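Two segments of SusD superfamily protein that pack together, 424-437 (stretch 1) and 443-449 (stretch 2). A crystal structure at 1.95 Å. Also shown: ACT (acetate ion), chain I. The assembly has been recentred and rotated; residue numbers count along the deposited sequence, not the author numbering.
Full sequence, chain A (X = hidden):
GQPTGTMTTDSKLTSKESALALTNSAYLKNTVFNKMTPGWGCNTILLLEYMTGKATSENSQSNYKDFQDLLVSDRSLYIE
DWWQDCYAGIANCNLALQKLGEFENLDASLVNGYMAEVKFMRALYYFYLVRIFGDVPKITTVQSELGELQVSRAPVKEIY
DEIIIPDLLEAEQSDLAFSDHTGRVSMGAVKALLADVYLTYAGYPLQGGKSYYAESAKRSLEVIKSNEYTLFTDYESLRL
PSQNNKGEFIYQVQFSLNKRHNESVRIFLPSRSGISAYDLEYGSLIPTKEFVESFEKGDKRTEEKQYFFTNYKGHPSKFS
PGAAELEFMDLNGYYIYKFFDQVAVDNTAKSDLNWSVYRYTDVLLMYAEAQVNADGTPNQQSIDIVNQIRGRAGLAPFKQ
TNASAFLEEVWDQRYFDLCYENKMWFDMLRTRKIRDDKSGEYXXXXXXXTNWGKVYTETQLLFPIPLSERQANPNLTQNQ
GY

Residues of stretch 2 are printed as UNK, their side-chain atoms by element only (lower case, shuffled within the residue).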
HETATM    1  N   MSE A 424      -0.748   5.007  -5.147  1.00 19.71           N
HETATM    2  CA  MSE A 424      -0.539   6.032  -6.150  1.00 19.66           C
HETATM    3  C   MSE A 424       0.955   6.159  -6.548  1.00 22.38           C
HETATM    4  O   MSE A 424       1.279   6.287  -7.742  1.00 17.52           O
HETATM    5  CB  MSE A 424      -1.100   7.365  -5.621  1.00 17.39           C
HETATM    6  CG  MSE A 424      -1.033   8.512  -6.560  1.00 18.02           C
HETATM    7 SE   MSE A 424      -1.615  10.159  -5.679  0.75 17.99          SE
HETATM    8  CE  MSE A 424      -3.549   9.783  -5.623  1.00 16.98           C
ATOM      9  N   TRP A 425       1.852   6.167  -5.560  1.00 19.83           N
ATOM     10  CA  TRP A 425       3.286   6.340  -5.854  1.00 20.40           C
ATOM     11  C   TRP A 425       3.761   5.180  -6.762  1.00 21.12           C
ATOM     12  O   TRP A 425       4.392   5.409  -7.786  1.00 22.55           O
ATOM     13  CB  TRP A 425       4.135   6.428  -4.591  1.00 18.16           C
ATOM     14  CG  TRP A 425       5.595   6.669  -4.889  1.00 22.01           C
ATOM     15  CD1 TRP A 425       6.610   5.824  -4.631  1.00 23.56           C
ATOM     16  CD2 TRP A 425       6.166   7.787  -5.572  1.00 19.75           C
ATOM     17  NE1 TRP A 425       7.793   6.350  -5.063  1.00 23.95           N
ATOM     18  CE2 TRP A 425       7.555   7.560  -5.644  1.00 27.59           C
ATOM     19  CE3 TRP A 425       5.649   8.951  -6.116  1.00 20.20           C
ATOM     20  CZ2 TRP A 425       8.426   8.459  -6.248  1.00 26.33           C
ATOM     21  CZ3 TRP A 425       6.497   9.840  -6.719  1.00 30.39           C
ATOM     22  CH2 TRP A 425       7.877   9.593  -6.778  1.00 25.16           C
ATOM     23  N   PHE A 426       3.402   3.962  -6.391  1.00 21.43           N
ATOM     24  CA  PHE A 426       3.713   2.780  -7.216  1.00 22.10           C
ATOM     25  C   PHE A 426       3.091   2.848  -8.637  1.00 21.70           C
ATOM     26  O   PHE A 426       3.757   2.498  -9.613  1.00 21.80           O
ATOM     27  CB  PHE A 426       3.275   1.491  -6.512  1.00 20.37           C
ATOM     28  CG  PHE A 426       4.066   1.166  -5.248  1.00 22.04           C
ATOM     29  CD1 PHE A 426       5.427   1.410  -5.157  1.00 20.51           C
ATOM     30  CD2 PHE A 426       3.418   0.612  -4.155  1.00 18.73           C
ATOM     31  CE1 PHE A 426       6.142   1.086  -3.995  1.00 29.45           C
ATOM     32  CE2 PHE A 426       4.103   0.283  -3.004  1.00 24.12           C
ATOM     33  CZ  PHE A 426       5.471   0.518  -2.917  1.00 22.00           C
ATOM     34  N   ASP A 427       1.853   3.331  -8.753  1.00 19.81           N
ATOM     35  CA  ASP A 427       1.269   3.594 -10.101  1.00 22.09           C
ATOM     36  C   ASP A 427       2.122   4.585 -10.943  1.00 21.47           C
ATOM     37  O   ASP A 427       2.407   4.361 -12.128  1.00 22.03           O
ATOM     38  CB  ASP A 427      -0.142   4.178  -9.990  1.00 24.11           C
ATOM     39  CG  ASP A 427      -1.169   3.194  -9.518  1.00 23.73           C
ATOM     40  OD1 ASP A 427      -0.900   1.978  -9.339  1.00 27.78           O
ATOM     41  OD2 ASP A 427      -2.320   3.663  -9.345  1.00 29.93           O
HETATM   42  N   MSE A 428       2.540   5.663 -10.309  1.00 18.42           N
HETATM   43  CA  MSE A 428       3.378   6.658 -10.957  1.00 19.89           C
HETATM   44  C   MSE A 428       4.705   6.054 -11.458  1.00 21.71           C
HETATM   45  O   MSE A 428       5.150   6.368 -12.556  1.00 22.01           O
HETATM   46  CB  MSE A 428       3.623   7.862 -10.034  1.00 19.99           C
HETATM   47  CG  MSE A 428       2.378   8.683  -9.727  1.00 20.50           C
HETATM   48 SE   MSE A 428       2.782  10.055  -8.399  0.75 18.97          SE
HETATM   49  CE  MSE A 428       1.118  11.087  -8.356  1.00 19.44           C
ATOM     50  N   LEU A 429       5.312   5.177 -10.668  1.00 17.84           N
ATOM     51  CA  LEU A 429       6.591   4.565 -11.049  1.00 19.88           C
ATOM     52  C   LEU A 429       6.431   3.576 -12.224  1.00 19.50           C
ATOM     53  O   LEU A 429       7.270   3.552 -13.129  1.00 20.41           O
ATOM     54  CB  LEU A 429       7.219   3.853  -9.850  1.00 21.36           C
ATOM     55  CG  LEU A 429       7.671   4.741  -8.667  1.00 19.54           C
ATOM     56  CD1 LEU A 429       8.361   3.878  -7.610  1.00 20.44           C
ATOM     57  CD2 LEU A 429       8.613   5.925  -9.116  1.00 21.21           C
ATOM     58  N   ARG A 430       5.371   2.773 -12.222  1.00 20.77           N
ATOM     59  CA  ARG A 430       5.200   1.769 -13.272  1.00 23.47           C
ATOM     60  C   ARG A 430       4.682   2.333 -14.595  1.00 24.53           C
ATOM     61  O   ARG A 430       4.964   1.751 -15.640  1.00 21.00           O
ATOM     62  CB  ARG A 430       4.379   0.549 -12.789  1.00 24.91           C
ATOM     63  CG  ARG A 430       2.938   0.803 -12.557  1.00 21.20           C
ATOM     64  CD  ARG A 430       2.246  -0.450 -12.010  1.00 23.95           C
ATOM     65  NE  ARG A 430       0.908  -0.076 -11.599  1.00 21.99           N
ATOM     66  CZ  ARG A 430      -0.086   0.206 -12.448  1.00 24.27           C
ATOM     67  NH1 ARG A 430       0.070   0.089 -13.780  1.00 21.73           N
ATOM     68  NH2 ARG A 430      -1.246   0.595 -11.966  1.00 23.52           N
ATOM     69  N   THR A 431       3.980   3.470 -14.558  1.00 23.21           N
ATOM     70  CA  THR A 431       3.538   4.141 -15.774  1.00 22.53           C
ATOM     71  C   THR A 431       4.516   5.246 -16.200  1.00 24.39           C
ATOM     72  O   THR A 431       4.522   5.628 -17.357  1.00 24.31           O
ATOM     73  CB  THR A 431       2.140   4.776 -15.600  1.00 24.68           C
ATOM     74  OG1 THR A 431       2.160   5.797 -14.584  1.00 22.52           O
ATOM     75  CG2 THR A 431       1.121   3.733 -15.222  1.00 20.99           C
ATOM     76  N   ARG A 432       5.326   5.759 -15.264  1.00 23.36           N
ATOM     77  CA  ARG A 432       6.132   6.999 -15.441  1.00 23.40           C
ATOM     78  C   ARG A 432       5.260   8.159 -15.942  1.00 23.88           C
ATOM     79  O   ARG A 432       5.685   8.950 -16.778  1.00 23.39           O
ATOM     80  CB  ARG A 432       7.378   6.769 -16.312  1.00 26.00           C
ATOM     81  CG  ARG A 432       8.410   5.940 -15.534  1.00 22.61           C
ATOM     82  CD  ARG A 432       9.703   5.760 -16.226  1.00 26.57           C
ATOM     83  NE  ARG A 432      10.521   4.785 -15.495  1.00 19.92           N
ATOM     84  CZ  ARG A 432      11.679   4.307 -15.944  1.00 30.08           C
ATOM     85  NH1 ARG A 432      12.157   4.715 -17.106  1.00 25.85           N
ATOM     86  NH2 ARG A 432      12.361   3.408 -15.246  1.00 22.61           N
ATOM     87  N   LYS A 433       4.049   8.227 -15.388  1.00 21.75           N
ATOM     88  CA  LYS A 433       3.095   9.296 -15.646  1.00 21.98           C
ATOM     89  C   LYS A 433       2.575   9.823 -14.317  1.00 22.21           C
ATOM     90  O   LYS A 433       2.333   9.061 -13.388  1.00 20.41           O
ATOM     91  CB  LYS A 433       1.914   8.818 -16.506  1.00 23.61           C
ATOM     92  CG  LYS A 433       2.289   8.286 -17.893  1.00 23.87           C
ATOM     93  CD  LYS A 433       2.498   9.378 -18.904  1.00 36.93           C
ATOM     94  CE  LYS A 433       2.757   8.788 -20.291  1.00 43.66           C
ATOM     95  NZ  LYS A 433       3.123   9.907 -21.190  1.00 42.24           N
ATOM     96  N   ILE A 434       2.385  11.137 -14.247  1.00 25.27           N
ATOM     97  CA  ILE A 434       1.803  11.805 -13.081  1.00 25.12           C
ATOM     98  C   ILE A 434       0.552  12.591 -13.536  1.00 23.91           C
ATOM     99  O   ILE A 434       0.606  13.393 -14.499  1.00 24.13           O
ATOM    100  CB  ILE A 434       2.821  12.771 -12.481  1.00 24.51           C
ATOM    101  CG1 ILE A 434       3.905  11.972 -11.731  1.00 25.66           C
ATOM    102  CG2 ILE A 434       2.155  13.792 -11.552  1.00 26.14           C
ATOM    103  CD1 ILE A 434       5.060  12.850 -11.210  1.00 25.81           C
ATOM    104  N   ARG A 435      -0.566  12.364 -12.848  1.00 21.27           N
ATOM    105  CA  ARG A 435      -1.777  13.110 -13.145  1.00 22.41           C
ATOM    106  C   ARG A 435      -1.625  14.566 -12.662  1.00 23.53           C
ATOM    107  O   ARG A 435      -1.380  14.813 -11.493  1.00 23.54           O
ATOM    108  CB  ARG A 435      -2.995  12.468 -12.473  1.00 19.28           C
ATOM    109  CG  ARG A 435      -4.307  12.989 -13.003  1.00 20.87           C
ATOM    110  CD  ARG A 435      -5.500  12.444 -12.219  1.00 25.61           C
ATOM    111  NE  ARG A 435      -6.729  12.679 -12.959  1.00 28.55           N
ATOM    112  CZ  ARG A 435      -7.421  13.813 -12.969  1.00 22.32           C
ATOM    113  NH1 ARG A 435      -7.042  14.888 -12.256  1.00 24.33           N
ATOM    114  NH2 ARG A 435      -8.519  13.875 -13.703  1.00 29.65           N
ATOM    115  N   ASP A 436      -1.767  15.518 -13.574  1.00 24.47           N
ATOM    116  CA  ASP A 436      -1.726  16.929 -13.238  1.00 25.82           C
ATOM    117  C   ASP A 436      -3.088  17.380 -12.710  1.00 25.32           C
ATOM    118  O   ASP A 436      -4.113  17.165 -13.354  1.00 25.42           O
ATOM    119  CB  ASP A 436      -1.355  17.778 -14.464  1.00 26.47           C
ATOM    120  CG  ASP A 436      -1.301  19.272 -14.132  1.00 27.98           C
ATOM    121  OD1 ASP A 436      -0.457  19.672 -13.313  1.00 33.45           O
ATOM    122  OD2 ASP A 436      -2.116  20.020 -14.685  1.00 33.73           O
ATOM    123  N   ASP A 437      -3.106  18.023 -11.550  1.00 28.38           N
ATOM    124  CA  ASP A 437      -4.382  18.302 -10.860  1.00 27.14           C
ATOM    125  C   ASP A 437      -5.248  19.314 -11.638  1.00 29.89           C
ATOM    126  O   ASP A 437      -6.462  19.150 -11.731  1.00 31.24           O
ATOM    127  CB  ASP A 437      -4.120  18.845  -9.473  1.00 28.71           C
ATOM    128  CG  ASP A 437      -3.438  17.854  -8.581  1.00 29.77           C
ATOM    129  OD1 ASP A 437      -3.793  16.662  -8.664  1.00 26.80           O
ATOM    130  OD2 ASP A 437      -2.554  18.269  -7.791  1.00 23.56           O
ATOM    131  N   UNK A 443       1.003  13.507 -17.415  1.00 26.09           N
ATOM    132  CA  UNK A 443       2.238  14.089 -17.940  1.00 26.19           C
ATOM    133  C   UNK A 443       3.392  13.165 -17.564  1.00 25.30           C
ATOM    134  O   UNK A 443       3.265  12.356 -16.655  1.00 26.34           O
ATOM    135  c   UNK A 443       1.215  16.388 -17.666  1.00 25.92           C
ATOM    136  c   UNK A 443       2.465  15.541 -17.443  1.00 27.28           C
ATOM    137  c   UNK A 443       2.800  15.571 -15.976  1.00 28.94           C
ATOM    138  N   UNK A 444       4.513  13.264 -18.276  1.00 23.90           N
ATOM    139  CA  UNK A 444       5.643  12.415 -17.975  1.00 25.12           C
ATOM    140  C   UNK A 444       6.178  12.712 -16.595  1.00 26.31           C
ATOM    141  O   UNK A 444       6.275  13.882 -16.191  1.00 23.13           O
ATOM    142  c   UNK A 444       6.762  12.590 -18.992  1.00 29.11           C
ATOM    143  o   UNK A 444       5.406  11.265 -20.445  1.00 35.33           O
ATOM    144  c   UNK A 444       6.416  12.006 -20.333  1.00 28.91           C
ATOM    145  o   UNK A 444       7.172  12.301 -21.269  1.00 42.74           O
ATOM    146  N   UNK A 445       6.508  11.637 -15.877  1.00 25.49           N
ATOM    147  CA  UNK A 445       7.121  11.740 -14.559  1.00 24.76           C
ATOM    148  C   UNK A 445       8.374  12.605 -14.653  1.00 24.51           C
ATOM    149  O   UNK A 445       8.507  13.546 -13.882  1.00 24.49           O
ATOM    150  c   UNK A 445       9.388  10.625 -12.460  1.00 20.36           C
ATOM    151  c   UNK A 445       9.243   9.947 -10.180  1.00 23.89           C
ATOM    152  c   UNK A 445       7.441  10.337 -14.061  1.00 23.30           C
ATOM    153  c   UNK A 445       7.358   9.688 -11.631  1.00 25.16           C
ATOM    154  c   UNK A 445       7.928   9.535 -10.398  1.00 22.39           C
ATOM    155  c   UNK A 445       9.962  10.489 -11.205  1.00 21.68           C
ATOM    156  c   UNK A 445       8.062  10.269 -12.679  1.00 20.90           C
ATOM    157  N   UNK A 446       9.270  12.283 -15.596  1.00 24.90           N
ATOM    158  CA  UNK A 446      10.544  12.996 -15.765  1.00 25.95           C
ATOM    159  C   UNK A 446      10.210  14.328 -16.459  1.00 27.42           C
ATOM    160  O   UNK A 446       9.757  14.349 -17.596  1.00 29.66           O
ATOM    161  c   UNK A 446      12.724   9.890 -16.687  1.00 35.80           C
ATOM    162  c   UNK A 446      12.854  12.999 -16.909  1.00 25.85           C
ATOM    163  c   UNK A 446      11.993  10.902 -15.815  1.00 30.85           C
ATOM    164  c   UNK A 446      11.573  12.167 -16.584  1.00 29.17           C
ATOM    165  N   UNK A 447      10.384  15.432 -15.752  1.00 28.02           N
ATOM    166  CA  UNK A 447       9.892  16.737 -16.187  1.00 27.81           C
ATOM    167  C   UNK A 447       8.698  17.272 -15.408  1.00 30.81           C
ATOM    168  O   UNK A 447       8.429  18.476 -15.484  1.00 27.77           O
ATOM    169  N   UNK A 448       7.976  16.439 -14.640  1.00 32.26           N
ATOM    170  CA  UNK A 448       6.851  16.966 -13.822  1.00 32.98           C
ATOM    171  C   UNK A 448       7.316  18.070 -12.852  1.00 35.17           C
ATOM    172  O   UNK A 448       8.318  17.891 -12.143  1.00 30.23           O
ATOM    173  c   UNK A 448       2.992  17.172 -10.374  1.00 40.40           C
ATOM    174  c   UNK A 448       4.178  16.699  -9.822  1.00 32.77           C
ATOM    175  c   UNK A 448       2.821  17.237 -11.776  1.00 35.10           C
ATOM    176  c   UNK A 448       3.859  16.804 -12.616  1.00 33.58           C
ATOM    177  c   UNK A 448       5.212  16.277 -10.692  1.00 39.78           C
ATOM    178  c   UNK A 448       5.068  16.338 -12.093  1.00 34.96           C
ATOM    179  c   UNK A 448       6.185  15.866 -13.007  1.00 31.64           C
ATOM    180  o   UNK A 448       1.993  17.571  -9.523  1.00 31.98           O
ATOM    181  N   UNK A 449       6.581  19.184 -12.832  1.00 38.14           N
ATOM    182  CA  UNK A 449       6.824  20.315 -11.918  1.00 40.37           C
ATOM    183  C   UNK A 449       5.775  20.300 -10.818  1.00 40.47           C
ATOM    184  O   UNK A 449       4.561  20.254 -11.098  1.00 39.41           O
ATOM    185  c   UNK A 449       7.312  22.814 -11.850  1.00 52.19           C
ATOM    186  n   UNK A 449       6.297  25.915 -13.982  1.00 67.01           N
ATOM    187  c   UNK A 449       7.514  24.054 -12.743  1.00 58.24           C
ATOM    188  c   UNK A 449       6.747  21.634 -12.647  1.00 41.83           C
ATOM    189  c   UNK A 449       6.174  24.616 -13.238  1.00 64.66           C
TER
HETATM  190  C   ACT I 608      -9.535  17.787 -13.531  1.00 49.48           C
HETATM  191  O   ACT I 608      -9.202  16.847 -12.766  1.00 45.19           O
HETATM  192  OXT ACT I 608      -8.985  18.871 -13.287  1.00 52.13           O
HETATM  193  CH3 ACT I 608     -10.505  17.673 -14.675  1.00 46.88           C
HETATM  194  O   HOH W   1       8.713   9.944 -17.652  1.00 33.24           O
HETATM  195  O   HOH W   2       6.906   8.758 -19.294  1.00 40.06           O
HETATM  196  O   HOH W   3      -0.292  18.476 -10.530  1.00 32.88           O

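Position 443 carries three side-chain carbons, one bearing the other two, so the branch falls at CB and no heteroatom is present. Its backbone is paired with Ile-434 in an antiparallel, hydrogen-bonded register: Ile-434 N donates to the O of 443 at 2.8 Å, and the N of 443 donates to Ile-434 O at 2.9 Å. A forked three-carbon side chain is valine, and Val-443 CG2 lies 4.5 Å from Ile-434 CB on the face the two residues share.

Position 444 has two carbons, the second carrying two oxygens. Its CA-to-CB bond points away from stretch 1, yet the chain end turns back to meet Lys-433 NZ. Such a short carboxylate is aspartate, and Asp-444 OD1 accepts a hydrogen bond from Lys-433 NZ at 2.8 Å, forming a salt bridge.

Position 445 shows one carbon followed by a ring of six carbons with no oxygen, and the ring packs against Trp-425, Leu-429 and Ile-434; hence phenylalanine. The Phe-445 ring meets several apolar groups: CE2 is 3.6 Å from Trp-425 CH2 and 3.9 Å from Leu-429 CD2, while CD2 is 3.9 Å from Ile-434 CD1. The planes of Phe-445 and the six-membered ring of Trp-425 are inclined at 52°, an oblique pairing.

Position 446 holds four carbons, forked at the first, with one arm two carbons long, and makes no contact with stretch 1 within 4.5 Å. This is isoleucine, and Ile-446 is exposed.

Position 447 has no side-chain atoms and is therefore glycine. With phi/psi of 108/-16, a CB on Gly-447 would be jammed against the carbonyl O of Ile-446; these angles suit the type II turn running from Phe-445 to position 448.

Position 448 has one carbon, then a six-carbon ring bearing one oxygen, and one face of the ring lies against Ile-434: tyrosine. Ile-434 CG2 sits 3.5 Å from the centroid of the Tyr-448 ring, 12° off its normal, a CH-pi contact over the face. Tyr-448 OH lies 2.7 Å from the O of water 3, which donates to Asp-436 OD1.

Position 449 has four carbons in a row ending in nitrogen, and the chain end leads away from stretch 1, so it is lysine, Lys-449.

The contact, burying 619 Å² in all, combines backbone pairing with apolar packing. Beyond the Ile-434 pair, Phe-445 N donates to Arg-432 O at 3.0 Å with an angle of 169°, holding the backbone at the residue that follows the strand and carries the ring against Trp-425, Leu-429 and Ile-434. The turn then brings Tyr-448 back, so that Ile-434 touches both aromatic rings, while the Lys-433 to Asp-444 salt bridge adds an ionic link.

Stretch 2 443-449: VDFIGYK
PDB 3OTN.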